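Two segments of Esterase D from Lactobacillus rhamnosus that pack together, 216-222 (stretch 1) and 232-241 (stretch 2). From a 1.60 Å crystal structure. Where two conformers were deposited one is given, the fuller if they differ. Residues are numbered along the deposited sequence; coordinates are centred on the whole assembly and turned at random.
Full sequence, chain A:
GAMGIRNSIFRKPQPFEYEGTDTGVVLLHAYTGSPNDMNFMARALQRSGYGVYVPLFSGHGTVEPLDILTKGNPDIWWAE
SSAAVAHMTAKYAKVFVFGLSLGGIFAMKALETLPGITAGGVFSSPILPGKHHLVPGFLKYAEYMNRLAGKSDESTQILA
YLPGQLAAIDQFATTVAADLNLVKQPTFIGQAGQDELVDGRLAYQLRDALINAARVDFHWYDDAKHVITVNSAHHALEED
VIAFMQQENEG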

# COMPACT_ATOMS: atom_id res chain seq x y z
N VAL A 216 17.93 3.33 4.40
CA VAL A 216 16.55 3.33 4.86
C VAL A 216 16.14 4.74 5.27
O VAL A 216 16.67 5.31 6.23
CB VAL A 216 16.33 2.35 6.04
CG1 VAL A 216 14.87 2.38 6.46
CG2 VAL A 216 16.75 0.95 5.63
N ASP A 217 15.19 5.32 4.53
CA ASP A 217 14.75 6.69 4.76
C ASP A 217 13.46 6.66 5.58
O ASP A 217 12.39 6.35 5.04
CB ASP A 217 14.53 7.39 3.42
CG ASP A 217 14.20 8.86 3.55
OD1 ASP A 217 14.45 9.48 4.61
OD2 ASP A 217 13.69 9.43 2.56
N PHE A 218 13.56 6.97 6.87
CA PHE A 218 12.49 6.73 7.84
C PHE A 218 11.79 8.02 8.27
O PHE A 218 12.44 8.98 8.71
CB PHE A 218 13.07 6.02 9.06
CG PHE A 218 12.04 5.55 10.08
CD1 PHE A 218 11.61 4.23 10.08
CD2 PHE A 218 11.54 6.41 11.05
CE1 PHE A 218 10.69 3.79 11.00
CE2 PHE A 218 10.60 5.97 11.98
CZ PHE A 218 10.17 4.65 11.95
N HIS A 219 10.46 8.02 8.19
CA HIS A 219 9.66 9.20 8.52
C HIS A 219 8.46 8.86 9.38
O HIS A 219 7.71 7.94 9.05
CB HIS A 219 9.20 9.89 7.25
CG HIS A 219 10.33 10.42 6.44
ND1 HIS A 219 10.87 11.67 6.66
CD2 HIS A 219 11.07 9.86 5.46
CE1 HIS A 219 11.87 11.86 5.83
NE2 HIS A 219 12.02 10.78 5.09
N TRP A 220 8.32 9.60 10.49
CA TRP A 220 7.21 9.46 11.44
C TRP A 220 6.31 10.68 11.29
O TRP A 220 6.82 11.81 11.30
CB TRP A 220 7.76 9.39 12.87
CG TRP A 220 6.78 8.85 13.87
CD1 TRP A 220 6.01 9.56 14.74
CD2 TRP A 220 6.49 7.48 14.10
NE1 TRP A 220 5.22 8.71 15.49
CE2 TRP A 220 5.50 7.42 15.11
CE3 TRP A 220 6.93 6.29 13.52
CZ2 TRP A 220 4.98 6.20 15.57
CZ3 TRP A 220 6.43 5.10 13.99
CH2 TRP A 220 5.47 5.06 15.00
N TYR A 221 5.00 10.46 11.15
CA TYR A 221 4.03 11.54 10.92
C TYR A 221 3.24 11.71 12.21
O TYR A 221 2.20 11.09 12.42
CB TYR A 221 3.18 11.24 9.66
CG TYR A 221 4.10 11.22 8.46
CD1 TYR A 221 4.52 12.40 7.84
CD2 TYR A 221 4.63 10.01 8.00
CE1 TYR A 221 5.43 12.37 6.78
CE2 TYR A 221 5.53 9.97 6.94
CZ TYR A 221 5.94 11.15 6.35
OH TYR A 221 6.83 11.08 5.30
N ASP A 222 3.76 12.60 13.05
CA ASP A 222 3.43 12.66 14.49
C ASP A 222 1.97 12.49 14.89
O ASP A 222 1.62 11.60 15.68
CB ASP A 222 4.00 13.95 15.12
CG ASP A 222 3.73 15.22 14.29
OD1 ASP A 222 2.86 15.22 13.39
OD2 ASP A 222 4.41 16.24 14.57
N SER A 232 -4.07 15.00 6.97
CA SER A 232 -3.24 16.21 7.03
C SER A 232 -1.75 15.97 6.87
O SER A 232 -1.00 16.90 6.61
CB SER A 232 -3.49 16.99 8.33
OG SER A 232 -3.16 16.19 9.45
N ALA A 233 -1.31 14.72 7.00
CA ALA A 233 0.10 14.39 6.81
C ALA A 233 0.52 14.35 5.34
O ALA A 233 1.72 14.25 5.04
CB ALA A 233 0.41 13.04 7.47
N HIS A 234 -0.44 14.44 4.42
CA HIS A 234 -0.14 14.07 3.03
C HIS A 234 0.82 15.04 2.33
O HIS A 234 1.65 14.60 1.55
CB HIS A 234 -1.42 13.81 2.22
CG HIS A 234 -2.01 15.01 1.56
ND1 HIS A 234 -3.04 15.75 2.11
CD2 HIS A 234 -1.75 15.57 0.36
CE1 HIS A 234 -3.37 16.72 1.28
NE2 HIS A 234 -2.59 16.65 0.21
N HIS A 235 0.78 16.33 2.63
CA HIS A 235 1.77 17.22 2.01
C HIS A 235 3.20 16.89 2.43
O HIS A 235 4.12 16.86 1.60
CB HIS A 235 1.45 18.68 2.31
CG HIS A 235 0.29 19.21 1.52
ND1 HIS A 235 -0.68 20.01 2.07
CD2 HIS A 235 -0.05 19.05 0.22
CE1 HIS A 235 -1.58 20.31 1.15
NE2 HIS A 235 -1.21 19.75 0.01
N ALA A 236 3.39 16.63 3.72
CA ALA A 236 4.70 16.26 4.24
C ALA A 236 5.17 14.96 3.61
O ALA A 236 6.33 14.83 3.25
CB ALA A 236 4.66 16.13 5.74
N LEU A 237 4.26 13.99 3.53
CA LEU A 237 4.62 12.69 2.98
C LEU A 237 5.07 12.85 1.53
O LEU A 237 6.10 12.29 1.12
CB LEU A 237 3.43 11.74 3.05
CG LEU A 237 3.67 10.38 2.39
CD1 LEU A 237 4.72 9.56 3.17
CD2 LEU A 237 2.35 9.63 2.27
N GLU A 238 4.31 13.60 0.76
CA GLU A 238 4.63 13.85 -0.65
C GLU A 238 6.01 14.47 -0.79
O GLU A 238 6.84 14.00 -1.56
CB GLU A 238 3.55 14.74 -1.28
CG GLU A 238 2.21 14.02 -1.40
CD GLU A 238 1.00 14.92 -1.45
OE1 GLU A 238 1.13 16.17 -1.57
OE2 GLU A 238 -0.12 14.35 -1.36
N GLU A 239 6.29 15.50 -0.00
CA GLU A 239 7.62 16.11 -0.02
C GLU A 239 8.72 15.10 0.32
O GLU A 239 9.76 15.05 -0.34
CB GLU A 239 7.67 17.31 0.93
CG GLU A 239 6.71 18.42 0.53
N ASP A 240 8.48 14.27 1.34
CA ASP A 240 9.48 13.28 1.77
C ASP A 240 9.73 12.23 0.69
O ASP A 240 10.87 11.84 0.42
CB ASP A 240 9.04 12.60 3.07
CG ASP A 240 8.99 13.56 4.26
OD1 ASP A 240 9.70 14.61 4.22
OD2 ASP A 240 8.27 13.26 5.24
N VAL A 241 8.65 11.75 0.06
CA VAL A 241 8.76 10.73 -0.99
C VAL A 241 9.50 11.28 -2.22
O VAL A 241 10.35 10.61 -2.82
CB VAL A 241 7.35 10.21 -1.39
CG1 VAL A 241 7.42 9.39 -2.69
CG2 VAL A 241 6.71 9.43 -0.22
O HOH W 1 12.94 11.90 2.23

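This is a small strand-against-helix contact in which one face of a β-strand, carrying three polar or amphipathic side chains, meets a nearly antiparallel helix through a single direct hydrogen bond, a ring-face contact, a water bridge and a patch of apolar packing. The axes run at 173° and approach to 9.8 Å, a separation that side chains must span. Strand alternation decides which do so: Asp217, His219 and Tyr221 direct their CA-to-CB bonds toward the helix, whereas Trp220, between His219 and Tyr221, points away.

Tyr221 contributes most of the strand's share of the 278 Å² buried, and it shows why tyrosine suits such a position. Its long side chain runs along the helix, meeting Ala233 (CB to Tyr221 CB, 4.0 Å), then Ala236 (CB to Tyr221 CE1, 4.0 Å) and Leu237 (CD1 to Tyr221 CZ, 3.8 Å). Each alanine offers a small apolar methyl group, Ala236's at the ring edge. At the far end of the buried ring the hydroxyl finds a polar partner: Tyr221 OH donates to Asp240 OD2 at 2.6 Å.

The side chain of Asp240, one helical turn beyond Ala236, serves two strand residues. With chi1 in the m well, its carboxylate reaches the tyrosine while its CB sits 4.0 Å from the centroid of the His219 ring, only 5° off the ring normal, a CH-pi contact over the face. His219 ND1 lies 3.4 Å from Asp240 OD2, but the angle is too poor for a hydrogen bond; toward Asp240 the imidazole acts chiefly as a flat surface.

Beyond His219, water 1 donates to Asp217 OD2 (2.6 Å) and to Asp240 O (2.8 Å), joining strand to helix, while a weak bond from His219 NE2 to Asp217 OD1 (2.8 Å) links two of the strand's side chains.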